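PDB 3KXR: magnesium transporter, putative from Shewanella oneidensis MR-1, which probably moves magnesium or a related cation across the membrane, the piece here being its cytosolic CBS-pair region with part of the MgtE N domain. Local coordinates for the interface of chains A and B. Coordinates in Å, arbitrary orientation; residue numbers count along the deposited sequence, not the author numbering. Chains: chain A/B, Magnesium transporter, putative.

Contact 1: the interface of chains A and B. Residues chain A 13, 17, 20-21; chain B 78, 82-83.
Helix 73-82 of chain B, in the first CBS domain, brings two arginines one turn apart, B:Arg78 and B:Arg82, against helix 15-20 of chain A and the indole that follows it, in the part of the chain belonging to the MgtE N domain. B:Arg78 runs extended from CG to NE and meets the carboxylate of A:Glu20 tip to tip. NH1 of B:Arg78 gives a nearly straight hydrogen bond (172° at H) and salt bridge to OE2 of A:Glu20, 2.6 Å away. The acceptor lies in the guanidinium plane, but the donor comes to it from above the carboxylate plane, 35° out, and the second pair, NH2 to OE1, is weak.

B:Arg82 bends at chi3 (-56°), which turns its guanidinium toward chain A with NH1 over the face of A:Trp21, 3.3 Å from the centroid of the six-membered ring. The two planes are almost perpendicular, so this cation-pi contact is made by the nitrogen tip and is no flat stack. NH2 of B:Arg82 passes alongside the A:Asp17 carboxylate in a longer salt bridge, 3.3 Å to OD1. One face of the B:Arg82 guanidinium carries CD2 of A:Leu13, 4.0 Å above its centre; the opposite face lies against NE of B:Arg78, a packing of like groups that the two neighbouring carboxylates would probably help to offset.

A water joins the two sides. It bonds NH1 of B:Arg82 at 3.0 Å and also reaches NH2, while on chain A it touches the backbone O of A:Asp17 and OE1 of A:Glu20, the latter at 2.7 Å. The oxygen of A:Glu20 that binds B:Arg78 poorly is thereby tied to B:Arg82 instead. With acidic and aromatic groups on one copy and basic groups on the other, the patch supplies charged anchoring for this chain pairing, although the crystal alone does not show that the pairing forms in the membrane protein.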
loop_
_atom_site.group_PDB
_atom_site.type_symbol
_atom_site.label_atom_id
_atom_site.label_comp_id
_atom_site.label_asym_id
_atom_site.label_seq_id
_atom_site.Cartn_x
_atom_site.Cartn_y
_atom_site.Cartn_z
ATOM N N LEU A 13 -14.928 -8.465 1.609
ATOM C CA LEU A 13 -15.103 -8.360 3.066
ATOM C C LEU A 13 -14.801 -6.962 3.568
ATOM O O LEU A 13 -13.742 -6.448 3.315
ATOM C CB LEU A 13 -14.152 -9.314 3.781
ATOM C CG LEU A 13 -14.588 -10.767 3.950
ATOM C CD1 LEU A 13 -13.577 -11.443 4.822
ATOM C CD2 LEU A 13 -15.982 -10.926 4.577
ATOM N N ASP A 17 -16.780 -6.402 8.833
ATOM C CA ASP A 17 -16.942 -7.832 8.837
ATOM C C ASP A 17 -15.807 -8.441 9.643
ATOM O O ASP A 17 -16.023 -9.307 10.470
ATOM C CB ASP A 17 -16.894 -8.369 7.408
ATOM C CG ASP A 17 -18.025 -7.812 6.508
ATOM O OD1 ASP A 17 -19.077 -7.332 7.028
ATOM O OD2 ASP A 17 -17.850 -7.885 5.262
ATOM N N GLU A 20 -16.357 -7.871 13.373
ATOM C CA GLU A 20 -17.459 -8.662 13.857
ATOM C C GLU A 20 -17.049 -10.133 13.972
ATOM O O GLU A 20 -17.511 -10.844 14.862
ATOM C CB GLU A 20 -18.618 -8.506 12.902
ATOM C CG GLU A 20 -19.847 -9.308 13.277
ATOM C CD GLU A 20 -20.717 -9.560 12.080
ATOM O OE1 GLU A 20 -20.447 -8.945 11.021
ATOM O OE2 GLU A 20 -21.665 -10.380 12.195
ATOM N N TRP A 21 -16.158 -10.576 13.095
ATOM C CA TRP A 21 -15.693 -11.959 13.101
ATOM C C TRP A 21 -14.316 -12.186 13.712
ATOM O O TRP A 21 -13.632 -13.177 13.397
ATOM C CB TRP A 21 -15.737 -12.480 11.680
ATOM C CG TRP A 21 -16.976 -13.191 11.431
ATOM C CD1 TRP A 21 -18.114 -13.157 12.186
ATOM C CD2 TRP A 21 -17.232 -14.069 10.358
ATOM N NE1 TRP A 21 -19.053 -13.974 11.652
ATOM C CE2 TRP A 21 -18.538 -14.555 10.524
ATOM C CE3 TRP A 21 -16.477 -14.512 9.274
ATOM C CZ2 TRP A 21 -19.117 -15.460 9.637
ATOM C CZ3 TRP A 21 -17.051 -15.422 8.384
ATOM C CH2 TRP A 21 -18.355 -15.881 8.567
ATOM N N ARG B 78 -22.647 -18.880 7.017
ATOM C CA ARG B 78 -22.646 -17.505 6.584
ATOM C C ARG B 78 -21.449 -17.225 5.650
ATOM O O ARG B 78 -21.538 -16.427 4.719
ATOM C CB ARG B 78 -22.645 -16.613 7.814
ATOM C CG ARG B 78 -22.463 -15.182 7.497
ATOM C CD ARG B 78 -22.775 -14.301 8.675
ATOM N NE ARG B 78 -22.691 -12.894 8.281
ATOM C CZ ARG B 78 -22.420 -11.903 9.122
ATOM N NH1 ARG B 78 -22.195 -12.160 10.402
ATOM N NH2 ARG B 78 -22.371 -10.657 8.688
ATOM N N ARG B 82 -21.910 -15.675 1.911
ATOM C CA ARG B 82 -21.537 -14.271 1.728
ATOM C C ARG B 82 -20.364 -14.044 0.777
ATOM O O ARG B 82 -20.085 -12.942 0.423
ATOM C CB ARG B 82 -21.168 -13.675 3.077
ATOM C CG ARG B 82 -19.750 -14.086 3.539
ATOM C CD ARG B 82 -19.476 -13.789 5.009
ATOM N NE ARG B 82 -19.674 -12.373 5.361
ATOM C CZ ARG B 82 -19.382 -11.839 6.552
ATOM N NH1 ARG B 82 -18.855 -12.583 7.534
ATOM N NH2 ARG B 82 -19.627 -10.549 6.762
ATOM N N ILE B 83 -19.648 -15.091 0.420
ATOM C CA ILE B 83 -18.431 -14.985 -0.379
ATOM C C ILE B 83 -18.592 -15.830 -1.603
ATOM O O ILE B 83 -19.075 -16.955 -1.514
ATOM C CB ILE B 83 -17.206 -15.553 0.379
ATOM C CG1 ILE B 83 -16.716 -14.561 1.423
ATOM C CG2 ILE B 83 -16.103 -15.800 -0.538
ATOM C CD1 ILE B 83 -16.818 -13.079 0.985
HETATM O O HOH W 1 -18.785 -10.699 9.820
#

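Contact 2: the interface of chains A and B. Residues chain A 9-10, 25-26, 29, 32; chain B 62, 64, 66-67, 79.
A:Phe29 and B:Val66 slide past each other in opposite directions, CG1 of the valine meeting the rim of the phenyl ring from out of its plane. CD1 of A:Phe29 lies 3.5 Å from CG1 of B:Val66, the tightest apolar approach in the patch. In A:Phe29, CG stands anti to the backbone N (chi1 177°), which sends the ring away from helix 27-36 toward chain B. Its own chain holds the ring from both faces: CE1 of A:Phe10 sits off-centre over one, and CD2 of A:Leu25 over the other. Pinned this way, CZ of A:Phe29 points tip to tip at CZ of B:Phe79, 4.2 Å off.

The two methyls of B:Val66 part company. While CG1 takes the ring's CD1, CG2 of B:Val66 points to the pyrrolidine of A:Pro26, 3.8 Å from its CG. A:Leu25 offers CD2 to the backbone O of B:Val66 and, obliquely, to CD2 of B:Leu67 at 4.1 Å, so its one methyl covers A:Phe29 and chain B together.

At the other end A:Arg32, bent at chi3 (-37°), crosses B:His62 at about a right angle. The guanidinium and imidazole planes are only 19° apart, yet the groups do not stack: CD and NE of A:Arg32 lie against CB of B:His62, with NE 3.6 Å from it. The guanidinium has CA of A:Phe29 over one face. NH2 of A:Arg32 lies 3.3 Å from the backbone O of B:His62, a polar approach that does not amount to a hydrogen bond. The selenomethionine side chain B:Met64 runs extended beyond CG and also crosses the arginine at about a right angle, with its end against NH2. An alanine at A:Arg32 would probably open a gap beside B:His62 and leave the end of B:Met64 freer to turn. As modelled, the terminal CE of B:Met64 is 3.8 Å from NH2 of A:Arg32.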
loop_
_atom_site.group_PDB
_atom_site.type_symbol
_atom_site.label_atom_id
_atom_site.label_comp_id
_atom_site.label_asym_id
_atom_site.label_seq_id
_atom_site.Cartn_x
_atom_site.Cartn_y
_atom_site.Cartn_z
ATOM N N LEU A 9 -11.539 -11.972 -3.109
ATOM C CA LEU A 9 -12.067 -12.322 -1.777
ATOM C C LEU A 9 -12.006 -11.191 -0.759
ATOM O O LEU A 9 -13.002 -10.842 -0.112
ATOM C CB LEU A 9 -11.287 -13.511 -1.186
ATOM C CG LEU A 9 -11.661 -13.975 0.237
ATOM C CD1 LEU A 9 -13.112 -14.372 0.277
ATOM C CD2 LEU A 9 -10.787 -15.120 0.764
ATOM N N PHE A 10 -10.811 -10.656 -0.580
ATOM C CA PHE A 10 -10.613 -9.635 0.425
ATOM C C PHE A 10 -11.318 -8.351 -0.032
ATOM O O PHE A 10 -11.762 -7.570 0.799
ATOM C CB PHE A 10 -9.118 -9.469 0.750
ATOM C CG PHE A 10 -8.427 -10.790 1.159
ATOM C CD1 PHE A 10 -8.562 -11.308 2.464
ATOM C CD2 PHE A 10 -7.662 -11.534 0.226
ATOM C CE1 PHE A 10 -7.926 -12.538 2.850
ATOM C CE2 PHE A 10 -7.027 -12.776 0.595
ATOM C CZ PHE A 10 -7.162 -13.269 1.905
ATOM N N LEU A 25 -11.918 -15.662 12.906
ATOM C CA LEU A 25 -10.901 -15.635 11.850
ATOM C C LEU A 25 -9.536 -15.691 12.504
ATOM O O LEU A 25 -9.317 -14.978 13.468
ATOM C CB LEU A 25 -10.999 -14.332 11.061
ATOM C CG LEU A 25 -12.264 -14.156 10.222
ATOM C CD1 LEU A 25 -12.405 -12.711 9.722
ATOM C CD2 LEU A 25 -12.293 -15.152 9.056
ATOM N N PRO A 26 -8.607 -16.506 11.964
ATOM C CA PRO A 26 -7.191 -16.466 12.348
ATOM C C PRO A 26 -6.591 -15.080 12.128
ATOM O O PRO A 26 -6.989 -14.364 11.179
ATOM C CB PRO A 26 -6.529 -17.427 11.382
ATOM C CG PRO A 26 -7.625 -18.150 10.700
ATOM C CD PRO A 26 -8.841 -17.346 10.782
ATOM N N PHE A 29 -5.321 -14.409 8.708
ATOM C CA PHE A 29 -6.309 -14.085 7.700
ATOM C C PHE A 29 -6.666 -12.595 7.806
ATOM O O PHE A 29 -6.775 -11.893 6.796
ATOM C CB PHE A 29 -7.542 -14.975 7.906
ATOM C CG PHE A 29 -8.656 -14.681 6.975
ATOM C CD1 PHE A 29 -8.888 -15.477 5.874
ATOM C CD2 PHE A 29 -9.485 -13.603 7.197
ATOM C CE1 PHE A 29 -9.921 -15.200 4.987
ATOM C CE2 PHE A 29 -10.531 -13.306 6.295
ATOM C CZ PHE A 29 -10.743 -14.115 5.194
ATOM N N ARG A 32 -3.855 -10.535 6.277
ATOM C CA ARG A 32 -3.759 -10.535 4.820
ATOM C C ARG A 32 -4.877 -9.654 4.258
ATOM O O ARG A 32 -4.674 -8.920 3.296
ATOM C CB ARG A 32 -3.816 -11.953 4.234
ATOM C CG ARG A 32 -2.505 -12.765 4.438
ATOM C CD ARG A 32 -2.478 -14.125 3.654
ATOM N NE ARG A 32 -3.821 -14.728 3.664
ATOM C CZ ARG A 32 -4.259 -15.657 4.531
ATOM N NH1 ARG A 32 -3.459 -16.131 5.491
ATOM N NH2 ARG A 32 -5.514 -16.118 4.435
ATOM N N HIS B 62 -3.598 -17.869 -1.334
ATOM C CA HIS B 62 -3.888 -17.540 0.053
ATOM C C HIS B 62 -5.381 -17.331 0.269
ATOM O O HIS B 62 -5.840 -17.385 1.402
ATOM C CB HIS B 62 -3.154 -16.277 0.505
ATOM C CG HIS B 62 -1.657 -16.425 0.616
ATOM N ND1 HIS B 62 -1.045 -17.324 1.473
ATOM C CD2 HIS B 62 -0.648 -15.755 -0.005
ATOM C CE1 HIS B 62 0.270 -17.206 1.367
ATOM N NE2 HIS B 62 0.537 -16.267 0.471
HETATM N N MSE B 64 -9.008 -18.177 0.635
HETATM C CA MSE B 64 -9.679 -19.372 1.045
HETATM C C MSE B 64 -10.671 -19.108 2.147
HETATM O O MSE B 64 -10.625 -18.115 2.826
HETATM C CB MSE B 64 -8.646 -20.380 1.541
HETATM C CG MSE B 64 -7.863 -19.868 2.724
HETATM SE SE MSE B 64 -6.522 -21.135 3.368
HETATM C CE MSE B 64 -5.362 -19.896 4.424
ATOM N N VAL B 66 -11.380 -20.021 5.702
ATOM C CA VAL B 66 -10.771 -20.587 6.900
ATOM C C VAL B 66 -11.406 -19.968 8.177
ATOM O O VAL B 66 -11.734 -18.787 8.207
ATOM C CB VAL B 66 -9.227 -20.377 6.877
ATOM C CG1 VAL B 66 -8.910 -18.923 6.557
ATOM C CG2 VAL B 66 -8.606 -20.808 8.182
ATOM N N LEU B 67 -11.603 -20.781 9.213
ATOM C CA LEU B 67 -12.092 -20.302 10.507
ATOM C C LEU B 67 -11.313 -20.997 11.628
ATOM O O LEU B 67 -10.772 -22.102 11.441
ATOM C CB LEU B 67 -13.601 -20.584 10.641
ATOM C CG LEU B 67 -14.612 -19.795 9.789
ATOM C CD1 LEU B 67 -16.000 -20.351 9.913
ATOM C CD2 LEU B 67 -14.593 -18.329 10.201
ATOM N N PHE B 79 -20.334 -17.910 5.871
ATOM C CA PHE B 79 -19.156 -17.718 5.027
ATOM C C PHE B 79 -19.432 -18.183 3.597
ATOM O O PHE B 79 -19.060 -17.535 2.614
ATOM C CB PHE B 79 -17.966 -18.515 5.601
ATOM C CG PHE B 79 -16.635 -17.792 5.540
ATOM C CD1 PHE B 79 -16.387 -16.800 4.607
ATOM C CD2 PHE B 79 -15.609 -18.163 6.402
ATOM C CE1 PHE B 79 -15.148 -16.173 4.556
ATOM C CE2 PHE B 79 -14.359 -17.552 6.361
ATOM C CZ PHE B 79 -14.117 -16.559 5.450
#

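The C-alpha centres of contact 1 and contact 2 lie about 10 Å apart, so they form neighbouring parts of one interface, polar in the first and mainly apolar in the second. No residue belongs to both, but helix 73-82 of chain B serves each: its arginines face contact 1 and B:Phe79 faces contact 2. On chain A, helix 15-20 and its flanking loop residues supply contact 1; helix 27-36 and the residues before it, with the 3-10 helix 10-12 nearby, supply contact 2. The N-terminal segment of one copy thus docks on the first CBS domain of another through unlike surfaces. The structure alone does not show whether this pairing occurs in the full-length transporter.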